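PDB 6YJO: FAD-binding PCMH-type domain-containing protein from Gibberella zeae, which carries a covalently attached FAD and probably works as an oxygen-dependent, FAD-linked oxidoreductase, perhaps acting on oligosaccharides. Local coordinates for residues C38-V44 with D83-C87; L74-V78 with I118-M123; A261-F265 with A300-L304; G177-T182 with A269-N274. All blocks are in the same frame, centred on the assembly; numbering follows the deposited sequence.

Contact 1 (C38-V44 with D83-C87); sequences CLASKKV and DAVKC
Residues 38-41 form the last turn of helix 32-41, and 83-87 lie within helix 78-90. Nearest CA pairs set the register: Cys38 with Cys87 at 5.9 Å, Leu39 with Ala84 at 6.2 Å, Lys42 with Asp83 at 6.4 Å. A Schellman motif ends the first helix: Lys43, at phi/psi 43/45, is C-prime, with Val44 N to Leu39 O 2.7 Å and Lys43 N to Ala40 O 3.2 Å. Cys38 (chi1 t) and Cys87 (chi1 m) form a disulfide, SG to SG 2.0 Å, chi3 -88°. Beside it, Leu39 CD2 lies 4.1 Å from Cys87 CB and 4.2 Å from Ala84 CB, while Val44 CG2 is 3.4 Å from Asp83 CB. One water donates to Lys42 O (2.8 Å) and Asp83 OD2 (2.6 Å); Asp83 OD1 forms a salt bridge with Lys79. Leu39 and Val44 also touch strand 71-73. The chemistry thus implies a disulfide, backed by apolar packing and a water bridge, that ties helix 32-41 to helix 78-90.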
loop_
_atom_site.group_PDB
_atom_site.type_symbol
_atom_site.label_atom_id
_atom_site.label_comp_id
_atom_site.label_asym_id
_atom_site.label_seq_id
_atom_site.Cartn_x
_atom_site.Cartn_y
_atom_site.Cartn_z
ATOM N N CYS A 38 -3.496 -6.606 32.977
ATOM C CA CYS A 38 -3.400 -5.156 32.844
ATOM C C CYS A 38 -4.502 -4.619 31.941
ATOM O O CYS A 38 -5.187 -3.649 32.286
ATOM C CB CYS A 38 -2.023 -4.770 32.298
ATOM S SG CYS A 38 -1.708 -2.976 32.183
ATOM N N LEU A 39 -4.691 -5.250 30.779
ATOM C CA LEU A 39 -5.692 -4.792 29.822
ATOM C C LEU A 39 -7.068 -4.690 30.467
ATOM O O LEU A 39 -7.763 -3.683 30.313
ATOM C CB LEU A 39 -5.718 -5.740 28.621
ATOM C CG LEU A 39 -4.470 -5.740 27.737
ATOM C CD1 LEU A 39 -4.456 -6.965 26.834
ATOM C CD2 LEU A 39 -4.395 -4.462 26.912
ATOM N N ALA A 40 -7.469 -5.719 31.220
ATOM C CA ALA A 40 -8.790 -5.720 31.841
ATOM C C ALA A 40 -8.845 -4.868 33.098
ATOM O O ALA A 40 -9.943 -4.519 33.540
ATOM C CB ALA A 40 -9.224 -7.146 32.177
ATOM N N SER A 41 -7.693 -4.535 33.690
ATOM C CA SER A 41 -7.682 -3.547 34.764
ATOM C C SER A 41 -8.047 -2.169 34.235
ATOM O O SER A 41 -8.669 -1.375 34.950
ATOM C CB SER A 41 -6.308 -3.508 35.441
ATOM O OG SER A 41 -5.908 -2.172 35.694
ATOM N N LYS A 42 -7.676 -1.879 32.989
ATOM C CA LYS A 42 -8.046 -0.652 32.301
ATOM C C LYS A 42 -9.295 -0.843 31.444
ATOM O O LYS A 42 -9.640 0.043 30.657
ATOM C CB LYS A 42 -6.872 -0.168 31.439
ATOM C CG LYS A 42 -5.504 -0.233 32.135
ATOM C CD LYS A 42 -4.987 1.140 32.543
ATOM C CE LYS A 42 -3.779 1.027 33.465
ATOM N NZ LYS A 42 -4.157 0.714 34.870
ATOM N N LYS A 43 -9.982 -1.975 31.606
ATOM C CA LYS A 43 -11.119 -2.379 30.774
ATOM C C LYS A 43 -10.862 -2.108 29.293
ATOM O O LYS A 43 -11.715 -1.596 28.567
ATOM C CB LYS A 43 -12.407 -1.704 31.247
ATOM C CG LYS A 43 -12.713 -1.962 32.712
ATOM C CD LYS A 43 -13.877 -1.125 33.212
ATOM C CE LYS A 43 -13.867 -1.026 34.728
ATOM N NZ LYS A 43 -12.656 -0.327 35.241
ATOM N N VAL A 44 -9.664 -2.475 28.845
ATOM C CA VAL A 44 -9.355 -2.553 27.419
ATOM C C VAL A 44 -9.883 -3.892 26.922
ATOM O O VAL A 44 -9.420 -4.941 27.393
ATOM C CB VAL A 44 -7.847 -2.428 27.150
ATOM C CG1 VAL A 44 -7.556 -2.649 25.665
ATOM C CG2 VAL A 44 -7.322 -1.072 27.610
ATOM N N ASP A 83 -4.773 3.179 26.717
ATOM C CA ASP A 83 -4.552 2.260 27.828
ATOM C C ASP A 83 -3.820 1.003 27.368
ATOM O O ASP A 83 -2.943 0.496 28.074
ATOM C CB ASP A 83 -5.885 1.896 28.482
ATOM C CG ASP A 83 -6.461 3.035 29.308
ATOM O OD1 ASP A 83 -5.764 4.061 29.481
ATOM O OD2 ASP A 83 -7.607 2.906 29.784
ATOM N N ALA A 84 -4.159 0.492 26.182
ATOM C CA ALA A 84 -3.476 -0.692 25.669
ATOM C C ALA A 84 -2.005 -0.399 25.417
ATOM O O ALA A 84 -1.143 -1.237 25.700
ATOM C CB ALA A 84 -4.153 -1.178 24.386
ATOM N N VAL A 85 -1.699 0.794 24.898
ATOM C CA VAL A 85 -0.309 1.176 24.681
ATOM C C VAL A 85 0.410 1.339 26.013
ATOM O O VAL A 85 1.596 1.006 26.126
ATOM C CB VAL A 85 -0.245 2.456 23.823
ATOM C CG1 VAL A 85 0.945 3.330 24.208
ATOM C CG2 VAL A 85 -0.186 2.090 22.342
ATOM N N LYS A 86 -0.281 1.843 27.041
ATOM C CA LYS A 86 0.334 1.938 28.362
ATOM C C LYS A 86 0.563 0.556 28.964
ATOM O O LYS A 86 1.610 0.306 29.569
ATOM C CB LYS A 86 -0.530 2.793 29.289
ATOM C CG LYS A 86 -0.370 4.292 29.095
ATOM C CD LYS A 86 -1.225 5.071 30.086
ATOM C CE LYS A 86 -1.985 6.199 29.403
ATOM N NZ LYS A 86 -2.926 6.890 30.332
ATOM N N CYS A 87 -0.406 -0.355 28.819
ATOM C CA CYS A 87 -0.196 -1.723 29.281
ATOM C C CYS A 87 0.929 -2.408 28.517
ATOM O O CYS A 87 1.477 -3.404 29.003
ATOM C CB CYS A 87 -1.480 -2.547 29.153
ATOM S SG CYS A 87 -2.664 -2.328 30.510
HETATM O O HOH W 1 -9.766 1.982 28.645
#

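Contact 2 (L74-V78 with I118-M123)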
loop_
_atom_site.group_PDB
_atom_site.type_symbol
_atom_site.label_atom_id
_atom_site.label_comp_id
_atom_site.label_asym_id
_atom_site.label_seq_id
_atom_site.Cartn_x
_atom_site.Cartn_y
_atom_site.Cartn_z
ATOM N N LEU A 74 -8.582 -5.497 21.346
ATOM C CA LEU A 74 -9.631 -5.217 20.367
ATOM C C LEU A 74 -10.355 -3.948 20.804
ATOM O O LEU A 74 -11.503 -3.995 21.264
ATOM C CB LEU A 74 -10.587 -6.403 20.242
ATOM C CG LEU A 74 -11.709 -6.263 19.209
ATOM C CD1 LEU A 74 -11.145 -5.959 17.825
ATOM C CD2 LEU A 74 -12.566 -7.519 19.167
ATOM N N PRO A 75 -9.702 -2.795 20.684
ATOM C CA PRO A 75 -10.318 -1.544 21.133
ATOM C C PRO A 75 -11.477 -1.130 20.240
ATOM O O PRO A 75 -11.598 -1.550 19.088
ATOM C CB PRO A 75 -9.167 -0.538 21.040
ATOM C CG PRO A 75 -8.311 -1.074 19.942
ATOM C CD PRO A 75 -8.358 -2.568 20.124
ATOM N N THR A 76 -12.345 -0.287 20.804
ATOM C CA THR A 76 -13.350 0.423 20.029
ATOM C C THR A 76 -13.316 1.923 20.279
ATOM O O THR A 76 -14.080 2.655 19.641
ATOM C CB THR A 76 -14.763 -0.105 20.333
ATOM O OG1 THR A 76 -15.133 0.245 21.671
ATOM C CG2 THR A 76 -14.817 -1.617 20.156
ATOM N N THR A 77 -12.460 2.396 21.184
ATOM C CA THR A 77 -12.300 3.816 21.453
ATOM C C THR A 77 -10.821 4.165 21.465
ATOM O O THR A 77 -9.954 3.306 21.652
ATOM C CB THR A 77 -12.921 4.231 22.795
ATOM O OG1 THR A 77 -12.206 3.607 23.869
ATOM C CG2 THR A 77 -14.390 3.834 22.861
ATOM N N VAL A 78 -10.546 5.454 21.264
ATOM C CA VAL A 78 -9.172 5.941 21.349
ATOM C C VAL A 78 -8.589 5.649 22.723
ATOM O O VAL A 78 -7.389 5.379 22.855
ATOM C CB VAL A 78 -9.122 7.448 21.033
ATOM C CG1 VAL A 78 -7.680 7.901 20.859
ATOM C CG2 VAL A 78 -9.955 7.767 19.793
ATOM N N ILE A 118 -2.670 -4.576 18.780
ATOM C CA ILE A 118 -3.859 -3.754 18.975
ATOM C C ILE A 118 -4.627 -3.773 17.658
ATOM O O ILE A 118 -4.246 -3.106 16.692
ATOM C CB ILE A 118 -3.485 -2.330 19.403
ATOM C CG1 ILE A 118 -2.691 -2.361 20.718
ATOM C CG2 ILE A 118 -4.727 -1.456 19.551
ATOM C CD1 ILE A 118 -2.138 -1.014 21.153
ATOM N N VAL A 119 -5.706 -4.551 17.614
ATOM C CA VAL A 119 -6.514 -4.715 16.410
ATOM C C VAL A 119 -7.568 -3.613 16.389
ATOM O O VAL A 119 -8.554 -3.664 17.128
ATOM C CB VAL A 119 -7.162 -6.105 16.358
ATOM C CG1 VAL A 119 -8.156 -6.193 15.197
ATOM C CG2 VAL A 119 -6.099 -7.193 16.234
ATOM N N VAL A 120 -7.374 -2.625 15.518
ATOM C CA VAL A 120 -8.264 -1.471 15.446
ATOM C C VAL A 120 -9.373 -1.732 14.433
ATOM O O VAL A 120 -10.120 -0.818 14.064
ATOM C CB VAL A 120 -7.479 -0.194 15.090
ATOM C CG1 VAL A 120 -6.316 -0.001 16.049
ATOM C CG2 VAL A 120 -6.983 -0.242 13.645
ATOM N N ASP A 121 -9.501 -2.989 13.998
ATOM C CA ASP A 121 -10.484 -3.341 12.976
ATOM C C ASP A 121 -11.906 -2.970 13.391
ATOM O O ASP A 121 -12.747 -2.686 12.529
ATOM C CB ASP A 121 -10.387 -4.841 12.678
ATOM C CG ASP A 121 -11.401 -5.308 11.647
ATOM O OD1 ASP A 121 -11.917 -4.465 10.884
ATOM O OD2 ASP A 121 -11.680 -6.527 11.604
ATOM N N ALA A 122 -12.203 -2.972 14.693
ATOM C CA ALA A 122 -13.549 -2.663 15.162
ATOM C C ALA A 122 -13.871 -1.172 15.125
ATOM O O ALA A 122 -15.043 -0.804 15.263
ATOM C CB ALA A 122 -13.745 -3.195 16.586
ATOM N N MET A 123 -12.873 -0.310 14.936
ATOM C CA MET A 123 -13.076 1.136 14.840
ATOM C C MET A 123 -13.041 1.499 13.360
ATOM O O MET A 123 -11.974 1.704 12.780
ATOM C CB MET A 123 -12.008 1.876 15.637
ATOM C CG MET A 123 -11.990 1.526 17.116
ATOM S SD MET A 123 -10.571 2.203 18.003
ATOM C CE MET A 123 -10.689 3.942 17.564
#
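These segments belong to the small parallel sheet of the PCMH-type FAD-binding fold: residues 74-78 connect edge strand 71-73 to helix 78-90, and 118-123 run off the central strand 116-119. Strand 71-73, helix 78-90 and the next strand, 95-98, make a beta-alpha-beta crossover. CA atoms of Leu74 and Val119 are 5.1 Å apart, those of Thr76 and Met123 5.2 Å, so the two segments stay close beyond the strands.

Side chains pack on each other and on the opposite backbone. Leu74, with chi1 t and chi2 p, brings CD1 to 4.0 Å from both Val119 CG1 and Ala122 CB. The ring of Pro75, in the C-gamma endo pucker, sets CG 3.6 Å from Ile118 CG2 and CD 3.2 Å from Val119 O; being a proline, it has no amide hydrogen to offer that carbonyl. Ala122 CB is also 4.0 Å from Thr76 CG2.

Met123 buries the most surface here, 83 Å². Its m, t, p rotamer lays the side chain along the backbone of Thr76 and Thr77, with CE near Val78 at the start of helix 78-90, where Ile81 also touches it. Just after strand 116-119, Val120, whose CB points away from 74-78, touches FAD. The methionine's course can be followed atom by atom: CG is 3.4 Å from Thr76 CA, SD 3.7 Å from Thr77 N, and CE 4.0 Å from Val78 N.

Contact 3 (A261-F265 with A300-L304)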
loop_
_atom_site.group_PDB
_atom_site.type_symbol
_atom_site.label_atom_id
_atom_site.label_comp_id
_atom_site.label_asym_id
_atom_site.label_seq_id
_atom_site.Cartn_x
_atom_site.Cartn_y
_atom_site.Cartn_z
ATOM N N ALA A 261 7.591 1.867 -25.370
ATOM C CA ALA A 261 6.524 2.747 -25.834
ATOM C C ALA A 261 5.638 3.204 -24.684
ATOM O O ALA A 261 5.088 4.310 -24.730
ATOM C CB ALA A 261 5.690 2.039 -26.900
ATOM N N MET A 262 5.502 2.381 -23.642
ATOM C CA MET A 262 4.664 2.751 -22.507
ATOM C C MET A 262 5.335 3.807 -21.639
ATOM O O MET A 262 4.655 4.679 -21.090
ATOM C CB MET A 262 4.338 1.519 -21.667
ATOM C CG MET A 262 3.051 0.828 -22.066
ATOM S SD MET A 262 2.665 -0.560 -20.979
ATOM C CE MET A 262 2.463 0.279 -19.412
ATOM N N GLN A 263 6.660 3.733 -21.487
ATOM C CA GLN A 263 7.380 4.781 -20.768
ATOM C C GLN A 263 7.102 6.143 -21.384
ATOM O O GLN A 263 6.789 7.104 -20.675
ATOM C CB GLN A 263 8.883 4.499 -20.773
ATOM C CG GLN A 263 9.277 3.119 -20.270
ATOM C CD GLN A 263 10.725 3.061 -19.831
ATOM O OE1 GLN A 263 11.023 2.818 -18.661
ATOM N NE2 GLN A 263 11.637 3.268 -20.776
ATOM N N LYS A 264 7.219 6.241 -22.711
ATOM C CA LYS A 264 6.939 7.499 -23.395
ATOM C C LYS A 264 5.507 7.946 -23.140
ATOM O O LYS A 264 5.256 9.119 -22.844
ATOM C CB LYS A 264 7.192 7.338 -24.897
ATOM C CG LYS A 264 8.588 6.831 -25.248
ATOM C CD LYS A 264 8.650 6.281 -26.673
ATOM C CE LYS A 264 8.574 7.386 -27.713
ATOM N NZ LYS A 264 9.174 6.964 -29.007
ATOM N N PHE A 265 4.555 7.016 -23.238
ATOM C CA PHE A 265 3.154 7.354 -23.024
ATOM C C PHE A 265 2.887 7.758 -21.579
ATOM O O PHE A 265 1.982 8.561 -21.319
ATOM C CB PHE A 265 2.277 6.166 -23.418
ATOM C CG PHE A 265 0.815 6.477 -23.445
ATOM C CD1 PHE A 265 0.298 7.339 -24.398
ATOM C CD2 PHE A 265 -0.048 5.901 -22.527
ATOM C CE1 PHE A 265 -1.050 7.627 -24.431
ATOM C CE2 PHE A 265 -1.396 6.183 -22.558
ATOM C CZ PHE A 265 -1.899 7.048 -23.511
ATOM N N ALA A 300 -6.997 9.435 -26.241
ATOM C CA ALA A 300 -5.850 9.410 -25.341
ATOM C C ALA A 300 -4.953 8.210 -25.619
ATOM O O ALA A 300 -3.723 8.304 -25.511
ATOM C CB ALA A 300 -6.322 9.387 -23.887
ATOM N N LEU A 301 -5.549 7.070 -25.973
ATOM C CA LEU A 301 -4.789 5.848 -26.203
ATOM C C LEU A 301 -4.194 5.769 -27.601
ATOM O O LEU A 301 -3.281 4.967 -27.823
ATOM C CB LEU A 301 -5.681 4.628 -25.974
ATOM C CG LEU A 301 -5.969 4.256 -24.522
ATOM C CD1 LEU A 301 -6.941 3.084 -24.462
ATOM C CD2 LEU A 301 -4.675 3.927 -23.788
ATOM N N ARG A 302 -4.687 6.571 -28.541
ATOM C CA ARG A 302 -4.250 6.461 -29.933
ATOM C C ARG A 302 -2.735 6.436 -30.094
ATOM O O ARG A 302 -2.234 5.594 -30.856
ATOM C CB ARG A 302 -4.868 7.608 -30.745
ATOM C CG ARG A 302 -4.860 7.354 -32.249
ATOM C CD ARG A 302 -5.582 8.448 -33.043
ATOM N NE ARG A 302 -6.907 8.762 -32.511
ATOM C CZ ARG A 302 -7.950 7.935 -32.546
ATOM N NH1 ARG A 302 -7.834 6.724 -33.081
ATOM N NH2 ARG A 302 -9.114 8.318 -32.037
ATOM N N PRO A 303 -1.954 7.294 -29.430
ATOM C CA PRO A 303 -0.498 7.244 -29.654
ATOM C C PRO A 303 0.140 5.964 -29.142
ATOM O O PRO A 303 1.050 5.432 -29.791
ATOM C CB PRO A 303 0.021 8.483 -28.905
ATOM C CG PRO A 303 -1.189 9.336 -28.640
ATOM C CD PRO A 303 -2.324 8.372 -28.497
ATOM N N LEU A 304 -0.309 5.448 -27.995
ATOM C CA LEU A 304 0.261 4.209 -27.471
ATOM C C LEU A 304 -0.179 3.008 -28.300
ATOM O O LEU A 304 0.643 2.159 -28.665
ATOM C CB LEU A 304 -0.134 4.027 -26.004
ATOM C CG LEU A 304 0.179 2.669 -25.366
ATOM C CD1 LEU A 304 1.660 2.333 -25.473
ATOM C CD2 LEU A 304 -0.267 2.662 -23.913
#
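Phe265 lays one face of its ring against Leu304: Leu304 CB is 3.8 Å from the ring centroid and 15° off the normal, a CH-pi contact, and Leu304 CD2 approaches Phe265 CD2 to 3.5 Å. With chi1 t, the phenylalanine extends from its helix as a knob into the hole formed by Ala300, Leu301, Pro303 and Leu304. The ring edge meets the backbone, Phe265 CE1 being 3.0 Å from Ala300 O. Leu301 CD2 lies 4.2 Å from Phe265 CE2, and Pro303 CD 4.3 Å from Phe265 CE1.

Leu304 (chi1 t, chi2 p) also packs on the turn before Phe265. Its CD1 stands 4.0 Å from Met262 CG and 4.3 Å from Ala261 CB. Together Phe265 and Leu304 account for most of the 272 Å² buried. Helix 300-304 is kinked where the amides of 303 and 304 lack bonds to the preceding turn; Pro303 N has no hydrogen to give.

The short axes approach to 10.2 Å at 146°, a roughly antiparallel packing of helices 252-268 and 294-308. Both lie against the seven-stranded antiparallel sheet: Met262 and Leu304 touch Met275 of strand 273-280, Phe265 touches Leu273, and Met262 and Ala300 reach Ile286 and Tyr290 of strand 283-290.

Contact 4 (G177-T182 with A269-N274); sequences GFASRT and APKELN
Residues 177-179 lead into helix 180-183, while 269-272 follow helix 252-268 and turn into strand 273-280 through a type I turn, Pro270 to Leu273. Register is set by CA pairs Thr182 with Lys271 (5.2 Å) and Phe178 with Asn274 (5.5 Å). Arg181 is extended as t, t, t with chi4 -77°, and the edge of its guanidinium meets three carbonyls: NH1 donates to Pro270 O (2.6 Å) and Leu273 O (3.0 Å), NH2 weakly to Ala269 O (3.3 Å). NH2 also donates to Ala266 O, near the end of helix 252-268. Thr182 OG1 (chi1 m) donates to Lys271 O at a very short 2.4 Å and accepts from Asn274 ND2 (chi1 m) at 3.0 Å; ND2 also bonds weakly to Val289 O. Gly177 N donates to Ser180 OG at 3.0 Å, and Phe178 O accepts from Tyr291 OH. Gly177 lies close to FAD. The chemistry implies a buried charged side chain whose donors are met by backbone carbonyls of a helix-to-strand connection, joining the FAD-binding part to the seven-stranded sheet.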
loop_
_atom_site.group_PDB
_atom_site.type_symbol
_atom_site.label_atom_id
_atom_site.label_comp_id
_atom_site.label_asym_id
_atom_site.label_seq_id
_atom_site.Cartn_x
_atom_site.Cartn_y
_atom_site.Cartn_z
ATOM N N GLY A 177 -3.651 3.593 -6.566
ATOM C CA GLY A 177 -4.683 2.875 -7.274
ATOM C C GLY A 177 -5.006 3.551 -8.587
ATOM O O GLY A 177 -4.274 4.426 -9.055
ATOM N N PHE A 178 -6.133 3.147 -9.170
ATOM C CA PHE A 178 -6.534 3.609 -10.493
ATOM C C PHE A 178 -7.117 5.016 -10.493
ATOM O O PHE A 178 -7.579 5.471 -11.541
ATOM C CB PHE A 178 -7.537 2.618 -11.096
ATOM C CG PHE A 178 -6.908 1.336 -11.572
ATOM C CD1 PHE A 178 -5.736 1.359 -12.312
ATOM C CD2 PHE A 178 -7.479 0.111 -11.272
ATOM C CE1 PHE A 178 -5.151 0.192 -12.747
ATOM C CE2 PHE A 178 -6.897 -1.068 -11.707
ATOM C CZ PHE A 178 -5.730 -1.026 -12.447
ATOM N N ALA A 179 -7.101 5.710 -9.357
ATOM C CA ALA A 179 -7.404 7.133 -9.289
ATOM C C ALA A 179 -6.205 7.971 -8.869
ATOM O O ALA A 179 -6.334 9.194 -8.752
ATOM C CB ALA A 179 -8.556 7.380 -8.309
ATOM N N SER A 180 -5.045 7.350 -8.640
ATOM C CA SER A 180 -3.913 8.081 -8.081
ATOM C C SER A 180 -3.335 9.065 -9.088
ATOM O O SER A 180 -3.064 10.224 -8.753
ATOM C CB SER A 180 -2.837 7.101 -7.614
ATOM O OG SER A 180 -3.189 6.520 -6.372
ATOM N N ARG A 181 -3.134 8.619 -10.329
ATOM C CA ARG A 181 -2.531 9.491 -11.332
ATOM C C ARG A 181 -3.350 10.761 -11.521
ATOM O O ARG A 181 -2.809 11.794 -11.934
ATOM C CB ARG A 181 -2.393 8.747 -12.658
ATOM C CG ARG A 181 -1.345 9.338 -13.576
ATOM C CD ARG A 181 -0.955 8.372 -14.677
ATOM N NE ARG A 181 -0.049 9.012 -15.622
ATOM C CZ ARG A 181 -0.438 9.870 -16.561
ATOM N NH1 ARG A 181 -1.723 10.184 -16.685
ATOM N NH2 ARG A 181 0.455 10.415 -17.376
ATOM N N THR A 182 -4.646 10.701 -11.220
ATOM C CA THR A 182 -5.548 11.831 -11.378
ATOM C C THR A 182 -5.772 12.602 -10.087
ATOM O O THR A 182 -5.934 13.826 -10.131
ATOM C CB THR A 182 -6.905 11.346 -11.902
ATOM O OG1 THR A 182 -6.717 10.627 -13.128
ATOM C CG2 THR A 182 -7.859 12.516 -12.131
ATOM N N ALA A 269 0.599 11.185 -21.490
ATOM C CA ALA A 269 -0.834 10.939 -21.467
ATOM C C ALA A 269 -1.540 11.933 -20.542
ATOM O O ALA A 269 -0.936 12.447 -19.598
ATOM C CB ALA A 269 -1.125 9.510 -21.017
ATOM N N PRO A 270 -2.814 12.233 -20.800
ATOM C CA PRO A 270 -3.551 13.133 -19.905
ATOM C C PRO A 270 -3.627 12.582 -18.489
ATOM O O PRO A 270 -3.454 11.385 -18.247
ATOM C CB PRO A 270 -4.943 13.212 -20.542
ATOM C CG PRO A 270 -4.725 12.872 -21.971
ATOM C CD PRO A 270 -3.619 11.854 -21.974
ATOM N N LYS A 271 -3.900 13.485 -17.541
ATOM C CA LYS A 271 -4.020 13.081 -16.145
ATOM C C LYS A 271 -5.315 12.326 -15.876
ATOM O O LYS A 271 -5.401 11.613 -14.871
ATOM C CB LYS A 271 -3.918 14.302 -15.228
ATOM C CG LYS A 271 -5.178 15.145 -15.146
ATOM C CD LYS A 271 -4.924 16.422 -14.362
ATOM C CE LYS A 271 -6.115 17.358 -14.425
ATOM N NZ LYS A 271 -6.394 17.794 -15.823
ATOM N N GLU A 272 -6.319 12.460 -16.746
ATOM C CA GLU A 272 -7.542 11.673 -16.619
ATOM C C GLU A 272 -7.310 10.183 -16.829
ATOM O O GLU A 272 -8.219 9.390 -16.560
ATOM C CB GLU A 272 -8.598 12.158 -17.621
ATOM C CG GLU A 272 -9.370 13.403 -17.187
ATOM C CD GLU A 272 -8.619 14.692 -17.462
ATOM O OE1 GLU A 272 -7.567 14.636 -18.131
ATOM O OE2 GLU A 272 -9.084 15.763 -17.011
ATOM N N LEU A 273 -6.126 9.786 -17.285
ATOM C CA LEU A 273 -5.843 8.412 -17.675
ATOM C C LEU A 273 -5.006 7.721 -16.603
ATOM O O LEU A 273 -3.993 8.266 -16.154
ATOM C CB LEU A 273 -5.115 8.390 -19.019
ATOM C CG LEU A 273 -4.703 7.033 -19.586
ATOM C CD1 LEU A 273 -5.914 6.200 -19.977
ATOM C CD2 LEU A 273 -3.787 7.246 -20.778
ATOM N N ASN A 274 -5.434 6.525 -16.202
ATOM C CA ASN A 274 -4.737 5.708 -15.213
ATOM C C ASN A 274 -4.501 4.328 -15.809
ATOM O O ASN A 274 -5.431 3.718 -16.344
ATOM C CB ASN A 274 -5.552 5.603 -13.920
ATOM C CG ASN A 274 -5.794 6.956 -13.274
ATOM O OD1 ASN A 274 -5.070 7.355 -12.363
ATOM N ND2 ASN A 274 -6.817 7.668 -13.743
#

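How the contacts relate
Contacts 1 and 2 lie on one side of the chain's centre, 3 and 4 on the other. Within the first pair, centres are 13 Å apart and the segments alternate along the chain; helix 78-90 connects them, Ala84 CB meeting Ile118 CD1 at 3.8 Å. The second pair, 14 Å apart and likewise alternating, shares the connection from helix 252-268 to strand 273-280, with Phe265 CE2 3.2 Å from Leu273 CD2. Contacts 1 and 3 are farthest apart, centres about 56 Å, and follow in series. The first pair thus lies in the FAD-binding region, while the second packs at the seven-stranded sheet; contact 4 joins the two, close to the flavin cofactor.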